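Local coordinates for type 4 fimbrial biogenesis protein PilF (Pseudomonas aeruginosa, PDB 2HO1) that is required for the outer-membrane localization and assembly of the PilQ secretin, the dodecameric pore of the type IV pilus, and is built from tetratricopeptide repeats, at residues Tyr137-Arg140 with Ser141-Phe144; Leu128-Ala131 with Ser132-Thr135. All blocks are in the same frame, centred on the assembly; numbering follows the deposited sequence.

Along the chain, interaction 2 comes first: helix 121-131 runs out at Leu128-Ala131, and Ser132-Thr135 carries the backbone round a turn. Interaction 1 follows in series, where Tyr137-Arg140 turns the chain into helix 140-153. Each contact is local: interaction 2 closes the turn at the helix end, interaction 1 the first turn of helix 140-153; neither encloses or crosses the other, and they form the two ends of one interhelical linker. Their centres lie about 8 Å apart, and the side chain of Arg140 joins them, with NE 3.3 Å from Ser132 O, a probable hydrogen bond. Val143 CG1 packs on Leu128 O, so the end of one helix and the start of the next touch directly.

Interaction 1: Tyr137-Arg140 with Ser141-Phe144; sequences YPER and SRVF
The guanidinium of Arg142 has Glu139 CG over one face, 3.1 Å above its plane, and a water in plane at its edge; that of Arg140 carries Phe144 CE2 over one face. One face of the Tyr137 ring lies under Glu139 N, and its edge meets the CG2 methyl of Val143, 4.0 Å from Tyr137 CE2. These groups belong to the start of one helix in the tetratricopeptide repeat array: a type I turn, Tyr137 to Arg140, leads into helix 140-153 with Glu139 at the N-cap. Glu139 O accepts Arg142 N at 2.8 Å, the donor standing above the carbonyl plane, and more weakly Val143 N. The next bond is straighter: Phe144 N reaches Arg140 O at 3.1 Å with an N-H...O angle of 157°.

Glu139 and Arg142 run side by side, but OE2 and NH1 remain 4.5 Å apart; OE2 lies well out of the guanidinium plane with no N-H aimed at it, so any attraction is probably of charge alone. With CG anti to the backbone N (chi1 172°) and an extended chain, Arg140 lies alongside Phe144, the guanidinium and ring planes 67° apart. One water bridges Pro138 O to Ser141 N, a second Pro138 O to Ser141 OG. The water at the edge of the Arg142 guanidinium links it to the phenol, 2.8 Å from Tyr137 OH and 2.7 Å from Arg142 NH2, whose N-H it accepts.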
# COMPACT_ATOMS: atom_id res chain seq x y z
N TYR A 137 -8.92 7.45 -8.05
CA TYR A 137 -10.09 7.41 -7.20
C TYR A 137 -10.29 8.76 -6.50
O TYR A 137 -9.43 9.22 -5.75
CB TYR A 137 -9.96 6.25 -6.19
CG TYR A 137 -11.11 6.14 -5.22
CD1 TYR A 137 -12.44 6.28 -5.65
CD2 TYR A 137 -10.87 5.96 -3.85
CE1 TYR A 137 -13.49 6.25 -4.74
CE2 TYR A 137 -11.92 5.94 -2.93
CZ TYR A 137 -13.23 6.08 -3.38
OH TYR A 137 -14.26 6.05 -2.44
N PRO A 138 -11.43 9.43 -6.75
CA PRO A 138 -11.70 10.73 -6.14
C PRO A 138 -11.57 10.79 -4.62
O PRO A 138 -11.20 11.82 -4.06
CB PRO A 138 -13.13 11.05 -6.62
CG PRO A 138 -13.22 10.34 -7.91
CD PRO A 138 -12.56 9.02 -7.60
N GLU A 139 -11.87 9.69 -3.95
CA GLU A 139 -11.81 9.64 -2.50
C GLU A 139 -10.55 8.95 -1.96
O GLU A 139 -10.53 8.46 -0.83
CB GLU A 139 -13.05 8.96 -1.95
CG GLU A 139 -14.15 9.92 -1.54
CD GLU A 139 -14.55 10.88 -2.64
OE1 GLU A 139 -14.91 10.42 -3.75
OE2 GLU A 139 -14.49 12.11 -2.38
N ARG A 140 -9.50 8.92 -2.77
CA ARG A 140 -8.26 8.30 -2.35
C ARG A 140 -7.79 8.94 -1.02
O ARG A 140 -7.19 8.25 -0.17
CB ARG A 140 -7.23 8.45 -3.47
CG ARG A 140 -5.78 8.04 -3.15
CD ARG A 140 -5.10 7.61 -4.47
NE ARG A 140 -3.67 7.37 -4.34
CZ ARG A 140 -2.72 8.26 -4.64
NH1 ARG A 140 -3.05 9.47 -5.10
NH2 ARG A 140 -1.44 7.95 -4.48
N SER A 141 -8.09 10.23 -0.82
CA SER A 141 -7.71 10.91 0.43
C SER A 141 -8.29 10.18 1.65
O SER A 141 -7.68 10.15 2.71
CB SER A 141 -8.20 12.36 0.45
OG SER A 141 -9.61 12.44 0.28
N ARG A 142 -9.49 9.63 1.49
CA ARG A 142 -10.16 8.87 2.56
C ARG A 142 -9.46 7.55 2.79
O ARG A 142 -9.38 7.05 3.92
CB ARG A 142 -11.62 8.60 2.21
CG ARG A 142 -12.56 9.67 2.72
CD ARG A 142 -13.83 9.87 1.86
NE ARG A 142 -14.50 8.64 1.41
CZ ARG A 142 -15.75 8.63 0.93
NH1 ARG A 142 -16.45 9.76 0.87
NH2 ARG A 142 -16.30 7.49 0.51
N VAL A 143 -8.97 6.95 1.71
CA VAL A 143 -8.24 5.71 1.82
C VAL A 143 -7.02 5.94 2.72
O VAL A 143 -6.75 5.12 3.61
CB VAL A 143 -7.77 5.21 0.44
CG1 VAL A 143 -6.85 4.04 0.60
CG2 VAL A 143 -8.98 4.85 -0.41
N PHE A 144 -6.30 7.03 2.51
CA PHE A 144 -5.13 7.32 3.34
C PHE A 144 -5.51 7.71 4.76
O PHE A 144 -4.74 7.47 5.71
CB PHE A 144 -4.28 8.42 2.72
CG PHE A 144 -3.47 7.95 1.55
CD1 PHE A 144 -2.58 6.88 1.69
CD2 PHE A 144 -3.61 8.53 0.30
CE1 PHE A 144 -1.86 6.40 0.62
CE2 PHE A 144 -2.88 8.04 -0.78
CZ PHE A 144 -2.00 6.97 -0.61
O HOH W 1 -15.04 5.17 0.08
O HOH W 2 -8.51 12.14 -2.95
O HOH W 3 -11.01 13.80 -1.47

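Interaction 2: Leu128-Ala131 with Ser132-Thr135; sequences LLEA and SQDT
Ser132 folds its hydroxyl back over the helix end, placing OG 2.9 Å from Leu129 O, while Gln133 brings its amide up to the same OG. At chi1 81° the Ser132 OG sits between its own backbone N and carbonyl carbon. Whether its proton goes to Leu129 O is not settled, because Gln133 OE1 of the second subunit also hydrogen-bonds to this OG. Gln133 is bent at chi2 (-52°), which curls NE2 back to Ser132 OG at 3.3 Å, with the oxygen close to the amide plane. The aliphatic part of Gln133 lies against main-chain oxygens, CB 3.4 Å from Glu130 O. The Glu130 carboxylate approaches Gln133 CB by OE2, but its OE1 is hydrogen-bonded to Tyr125 OH of the second subunit, so this helix end forms part of the interface between the subunits.

The backbone shows how the helix ends. Ser132 N still bonds to Leu128 O, four residues back, at 2.9 Å. Gln133 N then turns to Glu130 O, three residues back, at 3.2 Å, and Asp134 N makes a weak bond to Ala131 O at 3.4 Å. That last bond belongs to a type I turn from Ala131 to Asp134, whose two end carbonyls both accept from one water. Such shortening from i-4 to i-3 bonds marks the C-terminal end of an alpha-helix, here that of helix 121-131 in what is assigned as the third tetratricopeptide repeat.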
# COMPACT_ATOMS: atom_id res chain seq x y z
N LEU A 128 -7.09 -1.72 2.42
CA LEU A 128 -6.80 -0.32 2.19
C LEU A 128 -5.52 -0.14 1.34
O LEU A 128 -5.46 0.75 0.50
CB LEU A 128 -6.68 0.43 3.52
CG LEU A 128 -8.03 0.51 4.25
CD1 LEU A 128 -7.79 0.97 5.70
CD2 LEU A 128 -8.98 1.48 3.50
N LEU A 129 -4.51 -0.98 1.57
CA LEU A 129 -3.28 -0.92 0.78
C LEU A 129 -3.63 -1.19 -0.69
O LEU A 129 -3.06 -0.59 -1.61
CB LEU A 129 -2.26 -1.97 1.25
CG LEU A 129 -1.48 -1.65 2.52
CD1 LEU A 129 -0.47 -2.77 2.80
CD2 LEU A 129 -0.76 -0.34 2.33
N GLU A 130 -4.55 -2.12 -0.94
CA GLU A 130 -4.91 -2.40 -2.32
C GLU A 130 -5.71 -1.20 -2.88
O GLU A 130 -5.54 -0.80 -4.03
CB GLU A 130 -5.70 -3.72 -2.42
CG GLU A 130 -6.25 -4.00 -3.81
CD GLU A 130 -5.17 -4.34 -4.86
OE1 GLU A 130 -4.50 -5.40 -4.74
OE2 GLU A 130 -5.01 -3.52 -5.82
N ALA A 131 -6.56 -0.62 -2.05
CA ALA A 131 -7.37 0.53 -2.48
C ALA A 131 -6.51 1.71 -2.89
O ALA A 131 -6.83 2.42 -3.82
CB ALA A 131 -8.29 0.97 -1.36
N SER A 132 -5.42 1.92 -2.17
CA SER A 132 -4.55 3.05 -2.43
C SER A 132 -3.91 3.06 -3.82
O SER A 132 -3.42 4.10 -4.27
CB SER A 132 -3.46 3.13 -1.34
OG SER A 132 -2.40 2.23 -1.59
N GLN A 133 -3.91 1.92 -4.50
CA GLN A 133 -3.32 1.80 -5.81
C GLN A 133 -4.06 2.49 -6.97
O GLN A 133 -3.44 2.74 -8.01
CB GLN A 133 -3.08 0.33 -6.13
CG GLN A 133 -2.03 -0.30 -5.20
CD GLN A 133 -0.74 0.54 -5.17
OE1 GLN A 133 0.01 0.55 -6.12
NE2 GLN A 133 -0.52 1.26 -4.07
N ASP A 134 -5.36 2.76 -6.82
CA ASP A 134 -6.11 3.46 -7.88
C ASP A 134 -5.88 4.93 -7.62
O ASP A 134 -6.57 5.54 -6.78
CB ASP A 134 -7.61 3.16 -7.78
CG ASP A 134 -8.40 3.86 -8.88
OD1 ASP A 134 -7.79 4.62 -9.70
OD2 ASP A 134 -9.64 3.66 -8.92
N THR A 135 -4.89 5.51 -8.30
CA THR A 135 -4.60 6.92 -8.05
C THR A 135 -5.63 7.88 -8.66
O THR A 135 -5.54 9.08 -8.45
CB THR A 135 -3.15 7.30 -8.54
OG1 THR A 135 -3.02 7.02 -9.95
CG2 THR A 135 -2.08 6.46 -7.79
O HOH W 4 -7.40 5.11 -4.05